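Local atomic coordinates of CYCLIN domain-containing protein (Chaetomium thermophilum, PDB entry 6Z3U), a protein that serves as the cyclin subunit of the CAK complex and probably regulates its cyclin-dependent serine/threonine kinase. Residues A139-C144 with A170-L175; F92-L97 with T113-F118; Y18-F23 with G178-L183. All blocks are in the same frame, centred on the assembly; numbering follows the deposited sequence.

Contacts 1 and 2 lie in the core of the first cyclin box. Contact 3 joins an N-terminal segment to its edge. Helix 108-124 belongs to contact 2 and also packs on contacts 1 and 3. Ala114 meets Ala139 and Leu140 of contact 1, and Phe117 meets Ile179 of contact 3. Phe142 of contact 1 also touches Ile179 and Leu183. The chemistry follows place. Contact 2 is almost wholly apolar and touches no other chain. Contact 1 mixes apolar packing with a buried carboxylate that faces the kinase chain. Contact 3 adds a hydrogen bond to a turn after a helix and has an exposed arginine at its margin.

Contact 1: A139-C144 with A170-L175; sequences ALFFGC and AGEFLL
This buried contact belongs to the cyclin box. Helix 132-146 packs here against the start of helix 172-178.

Apolar packing is centred on Leu175. Its CD2 branch does all the touching. CD2 of Leu175 lies 3.6 Å from CB of Phe142 and 3.8 Å from CA of Ala139, so the methyl sits against the helix surface where the phenyl branches off. CG of Leu175 is anti to the backbone N (chi1 174°), which sends the branch across the gap.

The second group is made of two rings and one carboxylate. CG of Glu172 comes 3.6 Å from CD1 of Phe142. The ring and carboxylate planes cross nearly at right angles, 82° apart. The chain of Glu172 is extended beyond CG, and this carries its acid group on to Phe141. The carboxylate meets that second ring obliquely.

The strong polar partners of Glu172 lie beyond the two segments. OE1 forms a salt bridge with Lys145, and OE2 accepts a hydrogen bond from the backbone N of Met134 of the kinase chain. The arrangement is consistent with the Lys-Glu pair of other cyclins, which faces their kinase. The nearby lysine would probably keep the buried acid ionised.

OE1 of Glu172 lies between the two rings, 3.6 Å from CE2 of Phe141; it is in the plane of the Phe142 ring, at its edge, 3.7 Å from CD1 of Phe142.

Contact 2: F92-L97 with T113-F118; sequences FYTAEL and TAATFF
Helices 83-103 and 108-124 pack nearly antiparallel as a helical hairpin of the cyclin box. Their short segments cross at 159°, with axes 9.8 Å apart at closest approach.

The tight part lies around Leu97 and Phe118. CG of each is anti to its backbone N, and the two side chains slide past each other in opposite directions. CD1 of Leu97 rests 3.9 Å from CB of Phe118. CD2 of Leu97 rests on the opposing backbone, 3.7 Å from N of Ala115. The small Ala114 and Ala115 leave room for this branch. The Phe118 ring reaches on to the other helix. CZ of Phe118 lies 3.7 Å from CB of Tyr93, and CD2 of Phe118 lies 3.4 Å from OG1 of Thr94. That hydroxyl is hydrogen-bonded to the carbonyl O of Val90 in its own helix. An alanine in place of Phe118 would probably loosen the hairpin, because the ring's packing on Tyr93 and Thr94 would be lost.

Two groups pack more loosely. CG2 of Thr94 is 4.1 Å from CB of Ala115, though the backbones are nearest here. The Tyr93 ring leads away, and its OH bonds to Arg354. All touching residues are buried, so the contact has no solvent side of its own.

Around the pair, Leu97 also touches Leu136 of helix 132-146, Thr94 packs on Ile227 of helix 224-227, and Phe118 meets Tyr122 edge-to-face within helix 108-124.

Contact 3: Y18-F23 with G178-L183; sequences YELWSF and GIRFAL
One backbone oxygen, Ile179 O, takes two donors here. The indole NE1 of Trp21 forms a hydrogen bond of 3.1 Å to Ile179 O. The N of Ala182 forms one of 3.3 Å to Ile179 O and closes a type I' beta turn. The indole bond is bent, with an N-H...O angle of 136°. Its donor stands above the carbonyl plane, 47° out of it, while the oxygen lies near the plane of the indole ring.

The turn follows helix 172-178. Arg180, with positive phi, is the C-prime residue of a Schellman motif that ends this helix. The edge of the Trp21 ring meets this helix end. CZ2 of Trp21 lies 3.6 Å from Gly178 O, which is hydrogen-bonded to OG1 of Thr124. CB of Ala182 sits in the ring plane, at the edge, 3.8 Å from NE1 of Trp21. The indole also packs on Arg120 and Ile123 of helix 108-124.

Leu20 and Arg180 complete the contact. The arginine chain bends at chi3 (67°), and CG of Arg180 is 3.9 Å from CZ2 of Trp21. CG of Leu20 lies over one guanidinium face, 3.9 Å from NH2 of Arg180. Beside this pair, Glu19 forms a salt bridge with Arg146 of the kinase chain.

The contact thus joins the N-terminal segment to the cyclin box through one directed N-H and modest packing of Leu20, Ala182 and the arginine chain. Carbonyls at a helix C-terminus carry partial negative charge, which would probably favour the indole N-H as a partner.

Contact 1: A139-C144 with A170-L175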
loop_
_atom_site.group_PDB
_atom_site.type_symbol
_atom_site.label_atom_id
_atom_site.label_comp_id
_atom_site.label_asym_id
_atom_site.label_seq_id
_atom_site.Cartn_x
_atom_site.Cartn_y
_atom_site.Cartn_z
ATOM N N ALA A 139 3.072 15.403 7.160
ATOM C CA ALA A 139 2.488 14.772 5.982
ATOM C C ALA A 139 3.557 14.332 4.991
ATOM O O ALA A 139 3.377 13.329 4.290
ATOM C CB ALA A 139 1.504 15.728 5.308
ATOM N N LEU A 140 4.666 15.071 4.909
ATOM C CA LEU A 140 5.768 14.656 4.045
ATOM C C LEU A 140 6.500 13.452 4.628
ATOM O O LEU A 140 6.852 12.519 3.897
ATOM C CB LEU A 140 6.735 15.819 3.836
ATOM C CG LEU A 140 6.336 16.843 2.771
ATOM C CD1 LEU A 140 7.135 18.124 2.935
ATOM C CD2 LEU A 140 6.536 16.276 1.383
ATOM N N PHE A 141 6.736 13.453 5.940
ATOM C CA PHE A 141 7.438 12.338 6.565
ATOM C C PHE A 141 6.605 11.063 6.507
ATOM O O PHE A 141 7.118 9.990 6.171
ATOM C CB PHE A 141 7.787 12.683 8.011
ATOM C CG PHE A 141 8.568 11.614 8.718
ATOM C CD1 PHE A 141 9.879 11.349 8.366
ATOM C CD2 PHE A 141 7.991 10.880 9.739
ATOM C CE1 PHE A 141 10.600 10.368 9.016
ATOM C CE2 PHE A 141 8.706 9.901 10.394
ATOM C CZ PHE A 141 10.013 9.645 10.032
ATOM N N PHE A 142 5.317 11.161 6.839
ATOM C CA PHE A 142 4.453 9.987 6.783
ATOM C C PHE A 142 4.158 9.581 5.343
ATOM O O PHE A 142 3.930 8.397 5.068
ATOM C CB PHE A 142 3.158 10.263 7.545
ATOM C CG PHE A 142 2.459 9.024 8.023
ATOM C CD1 PHE A 142 3.065 8.182 8.940
ATOM C CD2 PHE A 142 1.188 8.711 7.571
ATOM C CE1 PHE A 142 2.424 7.044 9.387
ATOM C CE2 PHE A 142 0.540 7.574 8.015
ATOM C CZ PHE A 142 1.158 6.740 8.925
ATOM N N GLY A 143 4.159 10.540 4.416
ATOM C CA GLY A 143 3.982 10.200 3.014
ATOM C C GLY A 143 5.101 9.325 2.484
ATOM O O GLY A 143 4.869 8.423 1.676
ATOM N N CYS A 144 6.334 9.582 2.927
ATOM C CA CYS A 144 7.445 8.707 2.569
ATOM C C CYS A 144 7.163 7.275 3.003
ATOM O O CYS A 144 7.222 6.340 2.195
ATOM C CB CYS A 144 8.738 9.213 3.212
ATOM S SG CYS A 144 9.406 10.735 2.504
ATOM N N ALA A 170 5.851 14.060 16.915
ATOM C CA ALA A 170 4.699 14.270 17.784
ATOM C C ALA A 170 3.385 14.248 17.019
ATOM O O ALA A 170 2.339 13.968 17.614
ATOM C CB ALA A 170 4.835 15.600 18.526
ATOM N N GLY A 171 3.410 14.545 15.723
ATOM C CA GLY A 171 2.193 14.602 14.941
ATOM C C GLY A 171 1.973 13.383 14.069
ATOM O O GLY A 171 0.928 13.267 13.423
ATOM N N GLU A 172 2.944 12.468 14.035
ATOM C CA GLU A 172 2.848 11.320 13.137
ATOM C C GLU A 172 1.592 10.502 13.421
ATOM O O GLU A 172 0.756 10.293 12.535
ATOM C CB GLU A 172 4.097 10.445 13.257
ATOM C CG GLU A 172 4.190 9.377 12.171
ATOM C CD GLU A 172 5.341 8.409 12.378
ATOM O OE1 GLU A 172 5.904 7.932 11.369
ATOM O OE2 GLU A 172 5.682 8.119 13.545
ATOM N N PHE A 173 1.441 10.026 14.660
ATOM C CA PHE A 173 0.275 9.213 14.990
ATOM C C PHE A 173 -1.005 10.032 14.899
ATOM O O PHE A 173 -2.058 9.511 14.511
ATOM C CB PHE A 173 0.424 8.610 16.386
ATOM C CG PHE A 173 -0.580 7.535 16.686
ATOM C CD1 PHE A 173 -0.633 6.385 15.914
ATOM C CD2 PHE A 173 -1.472 7.672 17.736
ATOM C CE1 PHE A 173 -1.554 5.391 16.184
ATOM C CE2 PHE A 173 -2.397 6.682 18.012
ATOM C CZ PHE A 173 -2.438 5.539 17.234
ATOM N N LEU A 174 -0.938 11.310 15.262
ATOM C CA LEU A 174 -2.101 12.179 15.115
ATOM C C LEU A 174 -2.564 12.217 13.662
ATOM O O LEU A 174 -3.758 12.082 13.373
ATOM C CB LEU A 174 -1.761 13.582 15.620
ATOM C CG LEU A 174 -2.918 14.579 15.666
ATOM C CD1 LEU A 174 -3.958 14.155 16.700
ATOM C CD2 LEU A 174 -2.399 15.981 15.958
ATOM N N LEU A 175 -1.624 12.388 12.730
ATOM C CA LEU A 175 -1.978 12.375 11.315
ATOM C C LEU A 175 -2.603 11.044 10.921
ATOM O O LEU A 175 -3.578 11.006 10.160
ATOM C CB LEU A 175 -0.737 12.658 10.466
ATOM C CG LEU A 175 -0.901 12.540 8.950
ATOM C CD1 LEU A 175 -1.803 13.645 8.417
ATOM C CD2 LEU A 175 0.455 12.567 8.259
#

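Contact 2: F92-L97 with T113-F118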
loop_
_atom_site.group_PDB
_atom_site.type_symbol
_atom_site.label_atom_id
_atom_site.label_comp_id
_atom_site.label_asym_id
_atom_site.label_seq_id
_atom_site.Cartn_x
_atom_site.Cartn_y
_atom_site.Cartn_z
ATOM N N PHE A 92 -2.919 27.217 0.745
ATOM C CA PHE A 92 -1.617 27.876 0.770
ATOM C C PHE A 92 -0.533 26.920 1.254
ATOM O O PHE A 92 0.550 26.838 0.662
ATOM C CB PHE A 92 -1.683 29.122 1.657
ATOM C CG PHE A 92 -0.340 29.719 1.972
ATOM C CD1 PHE A 92 0.325 30.497 1.039
ATOM C CD2 PHE A 92 0.251 29.513 3.208
ATOM C CE1 PHE A 92 1.560 31.049 1.328
ATOM C CE2 PHE A 92 1.485 30.063 3.501
ATOM C CZ PHE A 92 2.140 30.833 2.561
ATOM N N TYR A 93 -0.810 26.181 2.329
ATOM C CA TYR A 93 0.186 25.279 2.892
ATOM C C TYR A 93 0.323 23.987 2.097
ATOM O O TYR A 93 1.364 23.329 2.191
ATOM C CB TYR A 93 -0.156 24.969 4.351
ATOM C CG TYR A 93 0.172 26.113 5.287
ATOM C CD1 TYR A 93 1.491 26.480 5.526
ATOM C CD2 TYR A 93 -0.832 26.832 5.923
ATOM C CE1 TYR A 93 1.799 27.529 6.373
ATOM C CE2 TYR A 93 -0.532 27.884 6.775
ATOM C CZ TYR A 93 0.787 28.226 6.995
ATOM O OH TYR A 93 1.103 29.267 7.839
ATOM N N THR A 94 -0.695 23.606 1.324
ATOM C CA THR A 94 -0.528 22.487 0.400
ATOM C C THR A 94 0.459 22.843 -0.706
ATOM O O THR A 94 1.232 21.988 -1.156
ATOM C CB THR A 94 -1.877 22.083 -0.198
ATOM O OG1 THR A 94 -2.810 21.809 0.855
ATOM C CG2 THR A 94 -1.730 20.841 -1.067
ATOM N N ALA A 95 0.439 24.096 -1.166
ATOM C CA ALA A 95 1.417 24.533 -2.156
ATOM C C ALA A 95 2.808 24.620 -1.544
ATOM O O ALA A 95 3.799 24.266 -2.191
ATOM C CB ALA A 95 1.001 25.880 -2.744
ATOM N N GLU A 96 2.901 25.095 -0.300
ATOM C CA GLU A 96 4.193 25.133 0.379
ATOM C C GLU A 96 4.718 23.724 0.617
ATOM O O GLU A 96 5.925 23.476 0.512
ATOM C CB GLU A 96 4.068 25.893 1.700
ATOM C CG GLU A 96 5.395 26.135 2.409
ATOM C CD GLU A 96 5.261 27.066 3.600
ATOM O OE1 GLU A 96 4.749 26.625 4.650
ATOM O OE2 GLU A 96 5.663 28.243 3.484
ATOM N N LEU A 97 3.823 22.790 0.942
ATOM C CA LEU A 97 4.223 21.396 1.101
ATOM C C LEU A 97 4.847 20.864 -0.182
ATOM O O LEU A 97 5.912 20.236 -0.155
ATOM C CB LEU A 97 3.008 20.559 1.509
ATOM C CG LEU A 97 3.219 19.069 1.767
ATOM C CD1 LEU A 97 2.244 18.576 2.823
ATOM C CD2 LEU A 97 3.053 18.262 0.489
ATOM N N THR A 113 1.098 11.846 -2.274
ATOM C CA THR A 113 0.563 11.183 -1.090
ATOM C C THR A 113 0.637 12.089 0.132
ATOM O O THR A 113 -0.321 12.171 0.911
ATOM C CB THR A 113 1.319 9.882 -0.831
ATOM O OG1 THR A 113 1.028 8.945 -1.874
ATOM C CG2 THR A 113 0.914 9.287 0.510
ATOM N N ALA A 114 1.769 12.768 0.323
ATOM C CA ALA A 114 1.900 13.690 1.447
ATOM C C ALA A 114 0.866 14.803 1.360
ATOM O O ALA A 114 0.221 15.149 2.357
ATOM C CB ALA A 114 3.314 14.269 1.486
ATOM N N ALA A 115 0.700 15.387 0.172
ATOM C CA ALA A 115 -0.291 16.444 0.004
ATOM C C ALA A 115 -1.696 15.933 0.299
ATOM O O ALA A 115 -2.484 16.613 0.967
ATOM C CB ALA A 115 -0.215 17.010 -1.413
ATOM N N THR A 116 -2.025 14.731 -0.184
ATOM C CA THR A 116 -3.357 14.180 0.045
ATOM C C THR A 116 -3.600 13.917 1.527
ATOM O O THR A 116 -4.683 14.211 2.047
ATOM C CB THR A 116 -3.542 12.897 -0.766
ATOM O OG1 THR A 116 -3.378 13.184 -2.161
ATOM C CG2 THR A 116 -4.928 12.311 -0.532
ATOM N N PHE A 117 -2.607 13.358 2.226
ATOM C CA PHE A 117 -2.723 13.208 3.672
ATOM C C PHE A 117 -2.979 14.554 4.342
ATOM O O PHE A 117 -3.766 14.648 5.291
ATOM C CB PHE A 117 -1.458 12.572 4.251
ATOM C CG PHE A 117 -1.300 11.107 3.941
ATOM C CD1 PHE A 117 -2.326 10.378 3.357
ATOM C CD2 PHE A 117 -0.118 10.454 4.250
ATOM C CE1 PHE A 117 -2.171 9.034 3.081
ATOM C CE2 PHE A 117 0.043 9.108 3.978
ATOM C CZ PHE A 117 -0.985 8.397 3.392
ATOM N N PHE A 118 -2.312 15.608 3.867
ATOM C CA PHE A 118 -2.512 16.932 4.445
ATOM C C PHE A 118 -3.947 17.402 4.235
ATOM O O PHE A 118 -4.602 17.869 5.174
ATOM C CB PHE A 118 -1.510 17.916 3.840
ATOM C CG PHE A 118 -1.541 19.280 4.471
ATOM C CD1 PHE A 118 -0.821 19.540 5.625
ATOM C CD2 PHE A 118 -2.267 20.310 3.894
ATOM C CE1 PHE A 118 -0.844 20.792 6.204
ATOM C CE2 PHE A 118 -2.290 21.565 4.467
ATOM C CZ PHE A 118 -1.577 21.807 5.623
#

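Contact 3: Y18-F23 with G178-L183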
loop_
_atom_site.group_PDB
_atom_site.type_symbol
_atom_site.label_atom_id
_atom_site.label_comp_id
_atom_site.label_asym_id
_atom_site.label_seq_id
_atom_site.Cartn_x
_atom_site.Cartn_y
_atom_site.Cartn_z
ATOM N N TYR A 18 -12.275 5.470 -2.099
ATOM C CA TYR A 18 -13.651 5.649 -2.546
ATOM C C TYR A 18 -14.640 5.610 -1.386
ATOM O O TYR A 18 -15.501 6.488 -1.272
ATOM C CB TYR A 18 -14.016 4.575 -3.577
ATOM C CG TYR A 18 -15.455 4.645 -4.035
ATOM C CD1 TYR A 18 -15.833 5.491 -5.069
ATOM C CD2 TYR A 18 -16.436 3.870 -3.433
ATOM C CE1 TYR A 18 -17.150 5.563 -5.493
ATOM C CE2 TYR A 18 -17.756 3.934 -3.849
ATOM C CZ TYR A 18 -18.107 4.782 -4.878
ATOM O OH TYR A 18 -19.420 4.848 -5.295
ATOM N N GLU A 19 -14.538 4.595 -0.527
ATOM C CA GLU A 19 -15.521 4.444 0.539
ATOM C C GLU A 19 -15.341 5.487 1.635
ATOM O O GLU A 19 -16.311 5.845 2.310
ATOM C CB GLU A 19 -15.442 3.033 1.128
ATOM C CG GLU A 19 -14.185 2.751 1.948
ATOM C CD GLU A 19 -14.267 1.441 2.718
ATOM O OE1 GLU A 19 -14.601 0.404 2.103
ATOM O OE2 GLU A 19 -13.997 1.452 3.939
ATOM N N LEU A 20 -14.121 5.988 1.821
ATOM C CA LEU A 20 -13.797 6.870 2.937
ATOM C C LEU A 20 -13.480 8.298 2.528
ATOM O O LEU A 20 -13.827 9.227 3.259
ATOM C CB LEU A 20 -12.605 6.304 3.717
ATOM C CG LEU A 20 -12.860 5.722 5.109
ATOM C CD1 LEU A 20 -13.990 4.710 5.138
ATOM C CD2 LEU A 20 -11.570 5.081 5.609
ATOM N N TRP A 21 -12.823 8.505 1.390
ATOM C CA TRP A 21 -12.338 9.823 0.997
ATOM C C TRP A 21 -12.801 10.182 -0.406
ATOM O O TRP A 21 -12.047 10.737 -1.211
ATOM C CB TRP A 21 -10.817 9.889 1.101
ATOM C CG TRP A 21 -10.327 9.695 2.497
ATOM C CD1 TRP A 21 -9.727 8.584 3.011
ATOM C CD2 TRP A 21 -10.410 10.640 3.569
ATOM N NE1 TRP A 21 -9.423 8.781 4.336
ATOM C CE2 TRP A 21 -9.833 10.035 4.703
ATOM C CE3 TRP A 21 -10.913 11.939 3.679
ATOM C CZ2 TRP A 21 -9.745 10.687 5.931
ATOM C CZ3 TRP A 21 -10.823 12.583 4.899
ATOM C CH2 TRP A 21 -10.244 11.956 6.008
ATOM N N SER A 22 -14.057 9.869 -0.717
ATOM C CA SER A 22 -14.692 10.302 -1.955
ATOM C C SER A 22 -16.105 10.743 -1.615
ATOM O O SER A 22 -16.897 9.947 -1.100
ATOM C CB SER A 22 -14.705 9.186 -3.005
ATOM O OG SER A 22 -13.400 8.929 -3.501
ATOM N N PHE A 23 -16.413 12.010 -1.886
ATOM C CA PHE A 23 -17.705 12.588 -1.553
ATOM C C PHE A 23 -18.150 13.500 -2.686
ATOM O O PHE A 23 -17.416 13.741 -3.647
ATOM C CB PHE A 23 -17.652 13.382 -0.242
ATOM C CG PHE A 23 -16.653 12.855 0.747
ATOM C CD1 PHE A 23 -16.985 11.817 1.601
ATOM C CD2 PHE A 23 -15.385 13.408 0.832
ATOM C CE1 PHE A 23 -16.068 11.332 2.515
ATOM C CE2 PHE A 23 -14.464 12.930 1.745
ATOM C CZ PHE A 23 -14.807 11.892 2.589
ATOM N N GLY A 178 -6.102 11.093 11.743
ATOM C CA GLY A 178 -6.844 12.062 10.955
ATOM C C GLY A 178 -7.245 11.531 9.594
ATOM O O GLY A 178 -8.369 11.754 9.136
ATOM N N ILE A 179 -6.337 10.810 8.932
ATOM C CA ILE A 179 -6.608 10.256 7.609
ATOM C C ILE A 179 -7.351 8.934 7.755
ATOM O O ILE A 179 -7.560 8.212 6.773
ATOM C CB ILE A 179 -5.311 10.077 6.797
ATOM C CG1 ILE A 179 -4.365 9.086 7.482
ATOM C CG2 ILE A 179 -4.622 11.420 6.607
ATOM C CD1 ILE A 179 -3.142 8.745 6.655
ATOM N N ARG A 180 -7.746 8.605 8.983
ATOM C CA ARG A 180 -8.586 7.439 9.251
ATOM C C ARG A 180 -7.882 6.144 8.852
ATOM O O ARG A 180 -8.510 5.187 8.394
ATOM C CB ARG A 180 -9.933 7.568 8.538
ATOM C CG ARG A 180 -10.799 8.702 9.071
ATOM C CD ARG A 180 -12.243 8.549 8.628
ATOM N NE ARG A 180 -12.870 7.381 9.240
ATOM C CZ ARG A 180 -14.071 6.917 8.913
ATOM N NH1 ARG A 180 -14.559 5.847 9.525
ATOM N NH2 ARG A 180 -14.784 7.518 7.970
ATOM N N PHE A 181 -6.565 6.104 9.041
ATOM C CA PHE A 181 -5.775 4.892 8.852
ATOM C C PHE A 181 -5.803 4.391 7.412
ATOM O O PHE A 181 -5.489 3.227 7.151
ATOM C CB PHE A 181 -6.251 3.783 9.797
ATOM C CG PHE A 181 -6.313 4.202 11.238
ATOM C CD1 PHE A 181 -5.186 4.140 12.038
ATOM C CD2 PHE A 181 -7.497 4.661 11.790
ATOM C CE1 PHE A 181 -5.238 4.523 13.364
ATOM C CE2 PHE A 181 -7.555 5.047 13.117
ATOM C CZ PHE A 181 -6.424 4.978 13.904
ATOM N N ALA A 182 -6.184 5.245 6.466
ATOM C CA ALA A 182 -6.213 4.893 5.047
ATOM C C ALA A 182 -4.899 5.356 4.425
ATOM O O ALA A 182 -4.713 6.544 4.154
ATOM C CB ALA A 182 -7.417 5.523 4.356
ATOM N N LEU A 183 -3.986 4.409 4.202
ATOM C CA LEU A 183 -2.653 4.715 3.699
ATOM C C LEU A 183 -2.494 4.469 2.204
ATOM O O LEU A 183 -1.486 4.896 1.629
ATOM C CB LEU A 183 -1.606 3.891 4.458
ATOM C CG LEU A 183 -1.126 4.471 5.790
ATOM C CD1 LEU A 183 -2.287 4.958 6.634
ATOM C CD2 LEU A 183 -0.316 3.436 6.549
#